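Local coordinates for phosphocarrier protein HPr (Mycoplasma capricolum, PDB 1PCH) that relays phosphoryl groups as the general, non-sugar-specific component of the phosphoenolpyruvate-dependent sugar phosphotransferase system, at residues 13-19 and 46-50. Numbering follows the deposited sequence.
Sequences LHARPAS and IMNVM. With SO4 (sulfate ion), chain B.
In the open-faced beta-sandwich of HPr, the first turn of helix 15-25 lies beside short helix 46-52, both on the same face of the four-stranded antiparallel sheet. Leu13 (phi/psi -94/84) leads into an extended His14 (-101/-178), the N-cap, and from Ala15 the backbone is helical (Ala18 N to His14 O, 2.9 Å). Met50 N to Ile46 O (2.9 Å) closes the helical turn 46-50. The two axes approach to 9.5 Å at 133°, obliquely antiparallel: His14 CA is 6.6 Å from Met50 CA, and Ser19 CA is 5.8 Å from Ile46 CA. Ala18 CB is central, 3.7 Å from Val49 CG1, 3.6 Å from Met50 SD and 4.2 Å from Ile46 CG1. Beneath it, Leu13 CD2 meets Val49 CG1 at 3.8 Å, and both side chains reach Ile34 of the sheet. Met50, m at chi1 and chi2, folds its thioether over the helix start, with CE 3.4 Å from Ala15 CB. Ile46, t at chi1 and chi2, sets CD1 3.6 Å from Ser19 CB. Helix 46-52 thus packs apolar side chains against the turn capped by His14, the active-site residue that becomes the pros-phosphohistidine intermediate; its CA-to-CB bond points away, and NE2 is hydrogen-bonded to Asp9. A sulfate, probably from the crystallisation liquor, accepts Ile46 N at O2 (3.0 Å) and Met47 N at O3 (3.2 Å). One water donates to both Leu13 O (2.9 Å) and Val49 O (2.7 Å).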
# COMPACT_ATOMS: atom_id res chain seq x y z
N LEU A 13 9.24 -2.41 -1.23
CA LEU A 13 8.14 -2.63 -0.30
C LEU A 13 8.47 -3.92 0.47
O LEU A 13 8.17 -5.01 0.00
CB LEU A 13 6.81 -2.68 -1.00
CG LEU A 13 5.64 -2.09 -0.18
CD1 LEU A 13 4.33 -2.21 -0.92
CD2 LEU A 13 5.58 -2.83 1.14
N HIS A 14 9.28 -3.69 1.49
CA HIS A 14 9.85 -4.75 2.27
C HIS A 14 9.11 -4.95 3.58
O HIS A 14 8.03 -4.40 3.79
CB HIS A 14 11.33 -4.50 2.51
CG HIS A 14 11.62 -3.19 3.14
ND1 HIS A 14 11.96 -3.08 4.49
CD2 HIS A 14 11.66 -1.93 2.63
CE1 HIS A 14 12.22 -1.82 4.76
NE2 HIS A 14 12.02 -1.09 3.67
N ALA A 15 9.59 -5.90 4.39
CA ALA A 15 8.87 -6.33 5.54
C ALA A 15 8.36 -5.25 6.44
O ALA A 15 7.17 -5.35 6.86
CB ALA A 15 9.58 -7.44 6.30
N ARG A 16 9.17 -4.32 6.84
CA ARG A 16 8.74 -3.29 7.82
C ARG A 16 7.55 -2.53 7.33
O ARG A 16 6.48 -2.42 7.97
CB ARG A 16 9.93 -2.39 8.10
CG ARG A 16 9.87 -1.67 9.45
CD ARG A 16 10.97 -0.63 9.55
N PRO A 17 7.71 -1.90 6.14
CA PRO A 17 6.57 -1.16 5.59
C PRO A 17 5.42 -2.01 5.26
O PRO A 17 4.23 -1.64 5.51
CB PRO A 17 7.14 -0.40 4.40
CG PRO A 17 8.32 -1.26 3.99
CD PRO A 17 8.92 -1.68 5.31
N ALA A 18 5.59 -3.22 4.70
CA ALA A 18 4.49 -4.07 4.40
C ALA A 18 3.70 -4.40 5.68
O ALA A 18 2.48 -4.44 5.64
CB ALA A 18 4.93 -5.37 3.73
N SER A 19 4.43 -4.68 6.74
CA SER A 19 3.79 -5.09 7.99
C SER A 19 2.94 -3.96 8.54
O SER A 19 1.82 -4.22 8.99
CB SER A 19 4.81 -5.56 9.01
OG SER A 19 5.53 -4.52 9.58
N ILE A 46 0.03 -9.27 4.56
CA ILE A 46 1.46 -9.03 4.44
C ILE A 46 2.09 -9.99 3.43
O ILE A 46 3.00 -9.65 2.71
CB ILE A 46 2.21 -9.14 5.77
CG1 ILE A 46 3.75 -8.98 5.54
CG2 ILE A 46 1.98 -10.49 6.43
CD1 ILE A 46 4.41 -8.42 6.78
N MET A 47 1.61 -11.25 3.45
CA MET A 47 2.13 -12.20 2.48
C MET A 47 1.86 -11.80 1.07
O MET A 47 2.79 -11.81 0.20
CB MET A 47 1.56 -13.61 2.78
CG MET A 47 1.82 -14.55 1.62
SD MET A 47 1.24 -16.24 1.86
CE MET A 47 2.23 -17.10 0.63
N ASN A 48 0.66 -11.37 0.75
CA ASN A 48 0.28 -10.93 -0.57
C ASN A 48 1.17 -9.77 -1.04
O ASN A 48 1.63 -9.75 -2.16
CB ASN A 48 -1.14 -10.35 -0.55
CG ASN A 48 -2.24 -11.27 -0.93
OD1 ASN A 48 -3.21 -10.82 -1.58
ND2 ASN A 48 -2.14 -12.53 -0.55
N VAL A 49 1.36 -8.84 -0.14
CA VAL A 49 2.14 -7.64 -0.45
C VAL A 49 3.59 -7.97 -0.62
O VAL A 49 4.26 -7.52 -1.58
CB VAL A 49 1.88 -6.55 0.58
CG1 VAL A 49 2.92 -5.50 0.64
CG2 VAL A 49 0.45 -6.08 0.51
N MET A 50 4.15 -8.83 0.20
CA MET A 50 5.53 -9.24 0.02
C MET A 50 5.74 -10.04 -1.27
O MET A 50 6.79 -9.90 -1.90
CB MET A 50 5.98 -10.02 1.24
CG MET A 50 5.94 -9.15 2.50
SD MET A 50 7.21 -7.93 2.56
CE MET A 50 8.52 -8.79 3.41
S SO4 B . -1.44 -12.23 6.42
O1 SO4 B . -1.32 -13.09 7.66
O2 SO4 B . -1.17 -10.80 6.81
O3 SO4 B . -0.52 -12.71 5.38
O4 SO4 B . -2.87 -12.32 5.95
O HOH W 1 6.53 -6.10 -2.12